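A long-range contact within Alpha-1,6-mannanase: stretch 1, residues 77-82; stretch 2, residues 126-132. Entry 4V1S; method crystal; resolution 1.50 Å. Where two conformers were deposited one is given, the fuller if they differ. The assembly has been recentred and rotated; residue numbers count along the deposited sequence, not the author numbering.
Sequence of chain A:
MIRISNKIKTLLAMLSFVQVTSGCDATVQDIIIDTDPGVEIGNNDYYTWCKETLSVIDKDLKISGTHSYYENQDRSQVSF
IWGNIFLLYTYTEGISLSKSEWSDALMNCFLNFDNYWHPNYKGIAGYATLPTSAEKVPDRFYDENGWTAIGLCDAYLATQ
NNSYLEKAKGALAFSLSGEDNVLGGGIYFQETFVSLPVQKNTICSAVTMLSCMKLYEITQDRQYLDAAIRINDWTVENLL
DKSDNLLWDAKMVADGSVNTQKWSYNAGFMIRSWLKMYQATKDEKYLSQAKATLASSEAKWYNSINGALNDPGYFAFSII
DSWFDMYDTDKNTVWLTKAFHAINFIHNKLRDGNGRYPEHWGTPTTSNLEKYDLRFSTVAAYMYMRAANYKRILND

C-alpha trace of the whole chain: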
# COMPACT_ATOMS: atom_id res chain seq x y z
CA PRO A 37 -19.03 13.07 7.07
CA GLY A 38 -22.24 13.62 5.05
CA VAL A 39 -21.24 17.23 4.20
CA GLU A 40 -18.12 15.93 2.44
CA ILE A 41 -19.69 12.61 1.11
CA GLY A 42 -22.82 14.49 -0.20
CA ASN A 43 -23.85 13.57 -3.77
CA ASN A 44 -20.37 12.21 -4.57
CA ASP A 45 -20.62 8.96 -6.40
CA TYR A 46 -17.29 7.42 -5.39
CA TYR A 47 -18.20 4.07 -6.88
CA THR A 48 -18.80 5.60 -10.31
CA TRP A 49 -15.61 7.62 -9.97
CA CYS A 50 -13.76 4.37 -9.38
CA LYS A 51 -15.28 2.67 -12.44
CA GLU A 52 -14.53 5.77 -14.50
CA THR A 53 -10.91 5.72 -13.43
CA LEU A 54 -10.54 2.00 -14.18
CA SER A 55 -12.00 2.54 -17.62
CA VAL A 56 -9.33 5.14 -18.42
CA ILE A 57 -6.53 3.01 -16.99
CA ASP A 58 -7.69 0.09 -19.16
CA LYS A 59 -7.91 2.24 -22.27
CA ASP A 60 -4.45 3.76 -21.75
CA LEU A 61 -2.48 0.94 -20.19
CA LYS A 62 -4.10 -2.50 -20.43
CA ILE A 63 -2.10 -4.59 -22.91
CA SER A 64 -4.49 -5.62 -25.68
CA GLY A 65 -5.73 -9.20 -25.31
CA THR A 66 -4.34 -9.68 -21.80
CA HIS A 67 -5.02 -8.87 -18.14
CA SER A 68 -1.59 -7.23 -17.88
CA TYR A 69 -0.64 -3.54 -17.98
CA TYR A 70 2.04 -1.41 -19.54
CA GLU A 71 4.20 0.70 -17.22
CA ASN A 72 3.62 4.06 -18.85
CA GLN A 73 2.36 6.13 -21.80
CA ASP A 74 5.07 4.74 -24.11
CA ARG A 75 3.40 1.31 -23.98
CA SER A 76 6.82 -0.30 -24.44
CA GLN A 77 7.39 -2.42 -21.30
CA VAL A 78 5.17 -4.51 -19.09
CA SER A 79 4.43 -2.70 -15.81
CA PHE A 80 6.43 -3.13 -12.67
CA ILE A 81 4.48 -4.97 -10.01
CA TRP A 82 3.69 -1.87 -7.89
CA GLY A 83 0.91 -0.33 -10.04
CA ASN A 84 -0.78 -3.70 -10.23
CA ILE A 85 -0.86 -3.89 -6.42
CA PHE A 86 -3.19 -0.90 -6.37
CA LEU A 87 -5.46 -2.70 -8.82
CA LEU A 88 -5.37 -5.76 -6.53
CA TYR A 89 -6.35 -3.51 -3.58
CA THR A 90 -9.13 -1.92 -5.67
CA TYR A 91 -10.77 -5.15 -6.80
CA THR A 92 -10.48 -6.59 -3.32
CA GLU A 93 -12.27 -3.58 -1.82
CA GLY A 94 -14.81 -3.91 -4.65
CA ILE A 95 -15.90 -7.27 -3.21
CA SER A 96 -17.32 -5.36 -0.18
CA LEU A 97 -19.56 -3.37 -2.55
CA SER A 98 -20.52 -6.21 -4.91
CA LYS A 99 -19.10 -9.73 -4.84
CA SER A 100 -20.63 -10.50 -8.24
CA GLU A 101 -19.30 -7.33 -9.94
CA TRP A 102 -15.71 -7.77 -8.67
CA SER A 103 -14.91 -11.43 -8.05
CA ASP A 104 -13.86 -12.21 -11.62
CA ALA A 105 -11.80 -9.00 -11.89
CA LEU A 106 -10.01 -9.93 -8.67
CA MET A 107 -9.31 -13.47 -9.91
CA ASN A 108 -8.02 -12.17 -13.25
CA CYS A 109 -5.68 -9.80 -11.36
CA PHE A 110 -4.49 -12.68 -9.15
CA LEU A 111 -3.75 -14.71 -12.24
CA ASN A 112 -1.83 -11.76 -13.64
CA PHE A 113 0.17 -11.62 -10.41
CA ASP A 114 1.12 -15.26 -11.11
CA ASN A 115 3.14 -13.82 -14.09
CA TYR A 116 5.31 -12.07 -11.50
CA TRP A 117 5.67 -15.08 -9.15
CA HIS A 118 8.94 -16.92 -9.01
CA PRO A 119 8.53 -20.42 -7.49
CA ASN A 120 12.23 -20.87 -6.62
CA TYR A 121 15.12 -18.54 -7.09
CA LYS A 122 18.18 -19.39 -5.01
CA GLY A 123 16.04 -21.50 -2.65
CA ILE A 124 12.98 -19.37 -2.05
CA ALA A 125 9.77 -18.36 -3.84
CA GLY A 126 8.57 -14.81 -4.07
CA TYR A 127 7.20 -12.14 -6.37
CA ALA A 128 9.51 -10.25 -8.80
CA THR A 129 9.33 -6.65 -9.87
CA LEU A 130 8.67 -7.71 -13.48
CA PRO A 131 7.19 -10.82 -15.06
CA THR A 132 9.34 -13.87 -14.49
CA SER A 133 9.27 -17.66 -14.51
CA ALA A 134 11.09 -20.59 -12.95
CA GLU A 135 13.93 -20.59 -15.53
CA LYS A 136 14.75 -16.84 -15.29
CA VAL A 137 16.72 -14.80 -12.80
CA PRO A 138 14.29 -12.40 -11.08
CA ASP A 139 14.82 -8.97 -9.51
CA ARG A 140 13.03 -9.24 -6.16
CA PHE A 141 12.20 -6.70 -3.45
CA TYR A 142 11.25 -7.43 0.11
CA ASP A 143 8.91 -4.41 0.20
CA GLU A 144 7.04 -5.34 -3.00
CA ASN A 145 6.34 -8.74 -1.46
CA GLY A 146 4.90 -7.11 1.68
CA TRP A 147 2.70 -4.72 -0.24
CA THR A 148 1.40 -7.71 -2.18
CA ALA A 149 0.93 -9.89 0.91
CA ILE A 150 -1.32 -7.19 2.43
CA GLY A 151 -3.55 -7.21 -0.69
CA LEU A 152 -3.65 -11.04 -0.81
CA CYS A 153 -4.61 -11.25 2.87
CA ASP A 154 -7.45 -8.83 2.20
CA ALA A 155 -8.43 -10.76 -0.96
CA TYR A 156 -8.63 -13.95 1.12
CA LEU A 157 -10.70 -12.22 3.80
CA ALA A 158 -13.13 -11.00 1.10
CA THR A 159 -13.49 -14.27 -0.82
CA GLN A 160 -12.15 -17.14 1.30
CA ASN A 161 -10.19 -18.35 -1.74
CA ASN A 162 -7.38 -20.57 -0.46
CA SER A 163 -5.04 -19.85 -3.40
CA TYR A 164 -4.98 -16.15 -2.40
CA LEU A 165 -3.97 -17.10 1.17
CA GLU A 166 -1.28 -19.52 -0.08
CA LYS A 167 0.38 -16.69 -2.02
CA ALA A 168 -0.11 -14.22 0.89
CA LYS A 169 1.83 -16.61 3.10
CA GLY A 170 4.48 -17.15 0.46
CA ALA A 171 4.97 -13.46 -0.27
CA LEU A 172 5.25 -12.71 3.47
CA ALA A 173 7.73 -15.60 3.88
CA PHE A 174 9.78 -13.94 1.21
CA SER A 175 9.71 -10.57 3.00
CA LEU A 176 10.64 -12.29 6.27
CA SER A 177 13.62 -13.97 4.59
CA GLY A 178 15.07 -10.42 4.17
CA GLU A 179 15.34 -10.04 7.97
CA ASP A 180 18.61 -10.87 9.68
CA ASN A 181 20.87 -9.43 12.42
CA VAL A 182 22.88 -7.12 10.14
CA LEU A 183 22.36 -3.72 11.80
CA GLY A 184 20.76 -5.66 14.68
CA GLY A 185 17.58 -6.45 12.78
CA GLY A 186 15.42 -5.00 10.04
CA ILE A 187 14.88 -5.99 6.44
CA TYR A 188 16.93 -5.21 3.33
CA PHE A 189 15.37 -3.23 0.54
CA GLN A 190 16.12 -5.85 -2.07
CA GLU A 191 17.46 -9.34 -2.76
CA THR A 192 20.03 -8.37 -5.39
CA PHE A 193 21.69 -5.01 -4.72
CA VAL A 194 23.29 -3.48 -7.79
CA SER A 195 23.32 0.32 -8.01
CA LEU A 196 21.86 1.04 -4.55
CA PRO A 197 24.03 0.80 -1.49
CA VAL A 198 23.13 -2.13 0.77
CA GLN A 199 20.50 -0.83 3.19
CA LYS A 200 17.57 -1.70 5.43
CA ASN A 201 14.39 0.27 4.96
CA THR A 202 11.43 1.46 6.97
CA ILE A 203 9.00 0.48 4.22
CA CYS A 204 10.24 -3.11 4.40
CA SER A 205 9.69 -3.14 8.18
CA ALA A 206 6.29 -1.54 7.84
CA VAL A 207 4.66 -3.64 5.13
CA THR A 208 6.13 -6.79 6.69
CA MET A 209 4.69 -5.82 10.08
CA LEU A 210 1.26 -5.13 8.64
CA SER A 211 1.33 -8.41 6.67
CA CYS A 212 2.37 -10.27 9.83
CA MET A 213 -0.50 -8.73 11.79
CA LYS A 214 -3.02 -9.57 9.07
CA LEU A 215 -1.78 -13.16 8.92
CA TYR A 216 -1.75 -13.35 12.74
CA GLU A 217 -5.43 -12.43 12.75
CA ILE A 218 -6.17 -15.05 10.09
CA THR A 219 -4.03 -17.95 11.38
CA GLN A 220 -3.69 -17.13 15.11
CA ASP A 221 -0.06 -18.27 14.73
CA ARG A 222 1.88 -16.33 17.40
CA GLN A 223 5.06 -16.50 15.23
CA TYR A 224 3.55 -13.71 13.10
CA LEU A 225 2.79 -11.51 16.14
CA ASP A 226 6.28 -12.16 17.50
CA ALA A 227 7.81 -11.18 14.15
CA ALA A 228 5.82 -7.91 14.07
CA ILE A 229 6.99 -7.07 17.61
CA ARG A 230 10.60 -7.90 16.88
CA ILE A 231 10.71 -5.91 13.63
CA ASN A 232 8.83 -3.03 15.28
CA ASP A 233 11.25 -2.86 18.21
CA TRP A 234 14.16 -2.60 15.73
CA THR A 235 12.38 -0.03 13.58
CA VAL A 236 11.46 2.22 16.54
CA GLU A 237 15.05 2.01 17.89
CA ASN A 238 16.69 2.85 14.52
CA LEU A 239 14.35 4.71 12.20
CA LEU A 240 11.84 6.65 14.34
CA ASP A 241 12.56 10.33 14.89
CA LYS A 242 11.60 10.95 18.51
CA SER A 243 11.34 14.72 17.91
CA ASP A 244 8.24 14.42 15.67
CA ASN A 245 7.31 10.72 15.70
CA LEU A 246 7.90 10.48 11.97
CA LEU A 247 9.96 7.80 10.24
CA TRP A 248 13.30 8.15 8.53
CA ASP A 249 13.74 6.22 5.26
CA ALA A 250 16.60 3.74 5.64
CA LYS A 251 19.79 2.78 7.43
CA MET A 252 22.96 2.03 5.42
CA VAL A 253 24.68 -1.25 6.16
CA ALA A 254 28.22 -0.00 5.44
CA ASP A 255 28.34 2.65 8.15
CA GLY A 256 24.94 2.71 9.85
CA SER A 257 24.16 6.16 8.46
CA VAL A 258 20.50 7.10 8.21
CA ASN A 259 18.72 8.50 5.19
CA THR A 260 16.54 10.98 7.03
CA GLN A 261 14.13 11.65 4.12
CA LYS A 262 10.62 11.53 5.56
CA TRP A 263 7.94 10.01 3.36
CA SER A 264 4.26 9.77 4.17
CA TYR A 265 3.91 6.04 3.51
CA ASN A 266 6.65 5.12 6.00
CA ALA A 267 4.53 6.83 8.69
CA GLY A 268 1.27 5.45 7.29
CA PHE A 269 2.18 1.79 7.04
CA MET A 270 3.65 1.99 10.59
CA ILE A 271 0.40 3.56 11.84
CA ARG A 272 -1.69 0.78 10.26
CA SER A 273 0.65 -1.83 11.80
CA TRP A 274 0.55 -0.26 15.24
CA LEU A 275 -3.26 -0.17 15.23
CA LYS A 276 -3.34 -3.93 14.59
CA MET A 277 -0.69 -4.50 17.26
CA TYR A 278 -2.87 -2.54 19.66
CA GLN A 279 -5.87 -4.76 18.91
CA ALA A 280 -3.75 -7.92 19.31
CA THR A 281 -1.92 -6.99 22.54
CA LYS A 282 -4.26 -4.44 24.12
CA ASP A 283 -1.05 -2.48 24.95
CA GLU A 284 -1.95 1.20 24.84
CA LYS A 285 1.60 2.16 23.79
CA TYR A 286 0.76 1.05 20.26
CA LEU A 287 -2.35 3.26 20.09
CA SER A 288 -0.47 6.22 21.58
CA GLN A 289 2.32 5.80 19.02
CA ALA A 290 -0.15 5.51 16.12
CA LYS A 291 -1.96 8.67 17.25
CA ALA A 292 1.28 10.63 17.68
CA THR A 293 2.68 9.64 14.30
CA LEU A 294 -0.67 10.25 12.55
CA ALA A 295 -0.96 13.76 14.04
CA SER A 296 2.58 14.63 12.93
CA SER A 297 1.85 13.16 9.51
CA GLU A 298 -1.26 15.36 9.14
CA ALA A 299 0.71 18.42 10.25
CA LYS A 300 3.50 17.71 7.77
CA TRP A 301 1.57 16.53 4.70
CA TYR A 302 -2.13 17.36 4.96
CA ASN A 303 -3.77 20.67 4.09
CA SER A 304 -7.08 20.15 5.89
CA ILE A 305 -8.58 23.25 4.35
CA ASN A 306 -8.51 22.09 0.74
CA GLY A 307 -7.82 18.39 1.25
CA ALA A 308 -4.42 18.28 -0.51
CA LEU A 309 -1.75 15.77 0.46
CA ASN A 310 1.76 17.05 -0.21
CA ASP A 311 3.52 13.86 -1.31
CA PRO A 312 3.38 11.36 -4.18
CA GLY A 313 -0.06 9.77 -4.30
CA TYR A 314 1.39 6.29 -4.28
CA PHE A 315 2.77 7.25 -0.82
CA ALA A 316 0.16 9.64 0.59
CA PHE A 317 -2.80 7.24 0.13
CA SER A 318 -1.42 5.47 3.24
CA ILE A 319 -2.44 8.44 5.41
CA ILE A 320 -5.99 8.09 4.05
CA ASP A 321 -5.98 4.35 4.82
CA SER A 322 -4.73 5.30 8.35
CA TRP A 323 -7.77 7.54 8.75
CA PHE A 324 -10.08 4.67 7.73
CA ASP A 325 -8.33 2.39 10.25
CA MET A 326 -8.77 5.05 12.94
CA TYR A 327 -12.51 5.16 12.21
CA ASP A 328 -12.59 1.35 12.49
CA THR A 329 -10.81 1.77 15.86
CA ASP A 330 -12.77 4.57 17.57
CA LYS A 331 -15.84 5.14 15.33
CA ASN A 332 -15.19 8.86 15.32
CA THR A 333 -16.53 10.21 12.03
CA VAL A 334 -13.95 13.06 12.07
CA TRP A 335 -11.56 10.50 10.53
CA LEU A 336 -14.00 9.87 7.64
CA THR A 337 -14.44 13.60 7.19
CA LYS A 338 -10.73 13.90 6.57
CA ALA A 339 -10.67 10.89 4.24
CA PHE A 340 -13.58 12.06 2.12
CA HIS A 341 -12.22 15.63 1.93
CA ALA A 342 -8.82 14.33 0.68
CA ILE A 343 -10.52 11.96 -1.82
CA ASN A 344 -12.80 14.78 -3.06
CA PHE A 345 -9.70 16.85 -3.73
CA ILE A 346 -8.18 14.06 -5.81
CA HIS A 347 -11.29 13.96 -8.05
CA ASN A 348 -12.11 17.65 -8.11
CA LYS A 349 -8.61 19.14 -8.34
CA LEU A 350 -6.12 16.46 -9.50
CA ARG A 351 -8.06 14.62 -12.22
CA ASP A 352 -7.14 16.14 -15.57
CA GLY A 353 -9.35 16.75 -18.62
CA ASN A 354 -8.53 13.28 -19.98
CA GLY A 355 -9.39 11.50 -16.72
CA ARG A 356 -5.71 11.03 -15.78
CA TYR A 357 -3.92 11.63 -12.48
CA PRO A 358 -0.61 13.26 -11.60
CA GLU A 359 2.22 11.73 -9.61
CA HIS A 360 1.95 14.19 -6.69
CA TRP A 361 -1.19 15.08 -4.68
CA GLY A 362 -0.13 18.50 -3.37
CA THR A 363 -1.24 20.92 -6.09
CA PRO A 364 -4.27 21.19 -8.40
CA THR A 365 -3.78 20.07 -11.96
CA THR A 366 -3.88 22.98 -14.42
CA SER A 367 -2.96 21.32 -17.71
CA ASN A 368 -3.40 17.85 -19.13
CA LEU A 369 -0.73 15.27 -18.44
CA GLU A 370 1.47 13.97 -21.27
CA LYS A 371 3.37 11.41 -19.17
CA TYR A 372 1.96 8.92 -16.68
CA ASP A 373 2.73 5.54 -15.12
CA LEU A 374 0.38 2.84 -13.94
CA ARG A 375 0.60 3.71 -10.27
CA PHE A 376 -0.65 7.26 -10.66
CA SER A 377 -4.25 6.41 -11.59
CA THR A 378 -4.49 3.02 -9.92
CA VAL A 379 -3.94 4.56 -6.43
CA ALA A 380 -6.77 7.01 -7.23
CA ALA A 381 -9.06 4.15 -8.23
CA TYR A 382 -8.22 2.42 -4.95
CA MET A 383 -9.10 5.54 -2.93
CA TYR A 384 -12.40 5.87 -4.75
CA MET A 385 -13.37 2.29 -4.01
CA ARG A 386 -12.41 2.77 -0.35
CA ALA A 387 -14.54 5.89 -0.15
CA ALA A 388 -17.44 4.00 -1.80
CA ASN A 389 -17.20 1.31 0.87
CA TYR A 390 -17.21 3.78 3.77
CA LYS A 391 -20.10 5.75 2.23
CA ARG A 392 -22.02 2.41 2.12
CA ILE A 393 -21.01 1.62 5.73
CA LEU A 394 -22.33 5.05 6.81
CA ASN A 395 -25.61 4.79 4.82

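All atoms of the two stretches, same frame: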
# COMPACT_ATOMS: atom_id res chain seq x y z
N GLN A 77 6.96 -1.43 -22.28
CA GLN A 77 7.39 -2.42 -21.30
C GLN A 77 6.19 -2.80 -20.47
O GLN A 77 5.34 -1.94 -20.17
CB GLN A 77 8.43 -1.81 -20.35
N VAL A 78 6.13 -4.07 -20.06
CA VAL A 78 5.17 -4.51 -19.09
C VAL A 78 5.42 -3.74 -17.78
O VAL A 78 6.58 -3.46 -17.42
CB VAL A 78 5.24 -6.03 -18.83
CG1 VAL A 78 4.08 -6.48 -17.95
CG2 VAL A 78 5.24 -6.84 -20.12
N SER A 79 4.35 -3.42 -17.08
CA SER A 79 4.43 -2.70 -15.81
C SER A 79 5.21 -3.43 -14.74
O SER A 79 5.20 -4.67 -14.63
CB SER A 79 3.03 -2.43 -15.28
OG SER A 79 2.28 -3.63 -15.11
N PHE A 80 5.92 -2.64 -13.93
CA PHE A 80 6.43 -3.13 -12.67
C PHE A 80 5.26 -3.55 -11.79
O PHE A 80 4.13 -3.14 -12.00
CB PHE A 80 7.25 -2.06 -11.97
CG PHE A 80 8.50 -1.66 -12.72
CD1 PHE A 80 9.57 -2.52 -12.80
CD2 PHE A 80 8.60 -0.42 -13.32
CE1 PHE A 80 10.71 -2.19 -13.48
CE2 PHE A 80 9.76 -0.06 -13.99
CZ PHE A 80 10.82 -0.95 -14.07
N ILE A 81 5.55 -4.39 -10.81
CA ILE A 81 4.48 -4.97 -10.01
C ILE A 81 3.66 -3.90 -9.26
O ILE A 81 2.42 -4.05 -9.08
CB ILE A 81 5.04 -6.07 -9.07
CG1 ILE A 81 3.92 -6.95 -8.55
CG2 ILE A 81 5.85 -5.47 -7.92
CD1 ILE A 81 4.43 -8.15 -7.78
N TRP A 82 4.32 -2.82 -8.84
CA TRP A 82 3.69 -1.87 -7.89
C TRP A 82 2.30 -1.37 -8.35
O TRP A 82 1.35 -1.41 -7.59
CB TRP A 82 4.64 -0.68 -7.69
CG TRP A 82 4.34 0.20 -6.54
CD1 TRP A 82 3.25 0.19 -5.73
CD2 TRP A 82 5.15 1.28 -6.12
NE1 TRP A 82 3.36 1.19 -4.78
CE2 TRP A 82 4.51 1.88 -5.01
CE3 TRP A 82 6.36 1.82 -6.58
CZ2 TRP A 82 5.04 2.98 -4.36
CZ3 TRP A 82 6.90 2.89 -5.90
CH2 TRP A 82 6.24 3.47 -4.83
N GLY A 126 8.99 -16.13 -4.38
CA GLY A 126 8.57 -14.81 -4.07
C GLY A 126 8.25 -14.06 -5.35
O GLY A 126 8.66 -14.46 -6.45
N TYR A 127 7.51 -12.97 -5.22
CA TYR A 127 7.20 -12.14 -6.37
C TYR A 127 8.42 -11.29 -6.81
O TYR A 127 9.17 -10.83 -5.98
CB TYR A 127 6.04 -11.18 -6.07
CG TYR A 127 4.68 -11.84 -5.97
CD1 TYR A 127 3.98 -12.22 -7.12
CD2 TYR A 127 4.11 -12.14 -4.74
CE1 TYR A 127 2.75 -12.90 -7.03
CE2 TYR A 127 2.87 -12.77 -4.65
CZ TYR A 127 2.19 -13.15 -5.81
OH TYR A 127 0.97 -13.79 -5.69
N ALA A 128 8.53 -11.12 -8.12
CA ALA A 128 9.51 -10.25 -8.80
C ALA A 128 8.89 -8.92 -9.21
O ALA A 128 7.65 -8.80 -9.33
CB ALA A 128 10.11 -10.97 -9.99
N THR A 129 9.77 -7.96 -9.49
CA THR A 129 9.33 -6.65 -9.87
C THR A 129 8.74 -6.62 -11.29
O THR A 129 7.89 -5.79 -11.60
CB THR A 129 10.47 -5.63 -9.74
OG1 THR A 129 9.91 -4.32 -9.61
CG2 THR A 129 11.48 -5.73 -10.86
N LEU A 130 9.19 -7.54 -12.12
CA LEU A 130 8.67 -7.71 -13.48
C LEU A 130 8.29 -9.17 -13.71
O LEU A 130 8.67 -10.05 -12.95
CB LEU A 130 9.75 -7.29 -14.48
CG LEU A 130 9.99 -5.78 -14.67
CD1 LEU A 130 11.30 -5.51 -15.38
CD2 LEU A 130 8.83 -5.11 -15.40
N PRO A 131 7.52 -9.44 -14.78
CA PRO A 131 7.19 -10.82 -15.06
C PRO A 131 8.41 -11.71 -15.13
O PRO A 131 9.46 -11.31 -15.64
CB PRO A 131 6.48 -10.73 -16.40
CG PRO A 131 5.77 -9.40 -16.32
CD PRO A 131 6.81 -8.51 -15.66
N THR A 132 8.25 -12.92 -14.60
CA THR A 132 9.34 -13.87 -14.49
C THR A 132 8.77 -15.28 -14.59
O THR A 132 7.57 -15.47 -14.76
CB THR A 132 10.12 -13.64 -13.17
OG1 THR A 132 11.38 -14.32 -13.19
CG2 THR A 132 9.31 -14.07 -11.97

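One backbone hydrogen bond pins these two stretches together, and small apolar bumps fit around it. Ile-81 N donates to Thr-129 O at 2.8 Å, with an N-H...O angle of 133°. The same carbonyl oxygen lies 3.2 Å from Phe-80 CA in a CA-H...O contact, so Thr-129 O sits against two successive residues of the first stretch. The two stretches are close here: Ile-81 CA and Thr-129 CA are 5.1 Å apart, and Phe-80 CA and Leu-130 CA 5.2 Å.

Beyond the hydrogen bond, Ile-81 points its CA-to-CB bond toward the second stretch. With both chi angles t, its side chain is extended, and CD1 reaches 3.8 Å from Tyr-127 CB and 3.6 Å from Ala-128 O. A long, slender aliphatic arm suits this buried place, because it can lie along the backbone of the second stretch while its polar amide is satisfied by Thr-129.

Leu-130 provides the complementary bump. Its CA-to-CB bond runs sideways, but the end of the side chain comes nearer, placing CD2 3.4 Å from Val-78 O, 3.7 Å from Ser-79 O and 3.7 Å from Phe-80 CD1. One methyl thus fills a hollow bordered by two carbonyls and an aromatic ring. The CA-to-CB bond of Phe-80 runs sideways, and Phe-80 CD1 also comes within 3.7 Å of Thr-129 OG1, a hydroxyl already hydrogen-bonded elsewhere in the structure.

Farther along, Val-78 points toward Pro-131, and Val-78 CG1 meets Pro-131 CG at 3.7 Å. A branched side chain and a compact ring make a simple apolar contact here, where both residues remain partly exposed. Ser-79 directs its CA-to-CB bond away, contributing backbone rather than side chain to the interface. Altogether the two surfaces bury 370 Å², with Ile-81 giving the largest share of any residue.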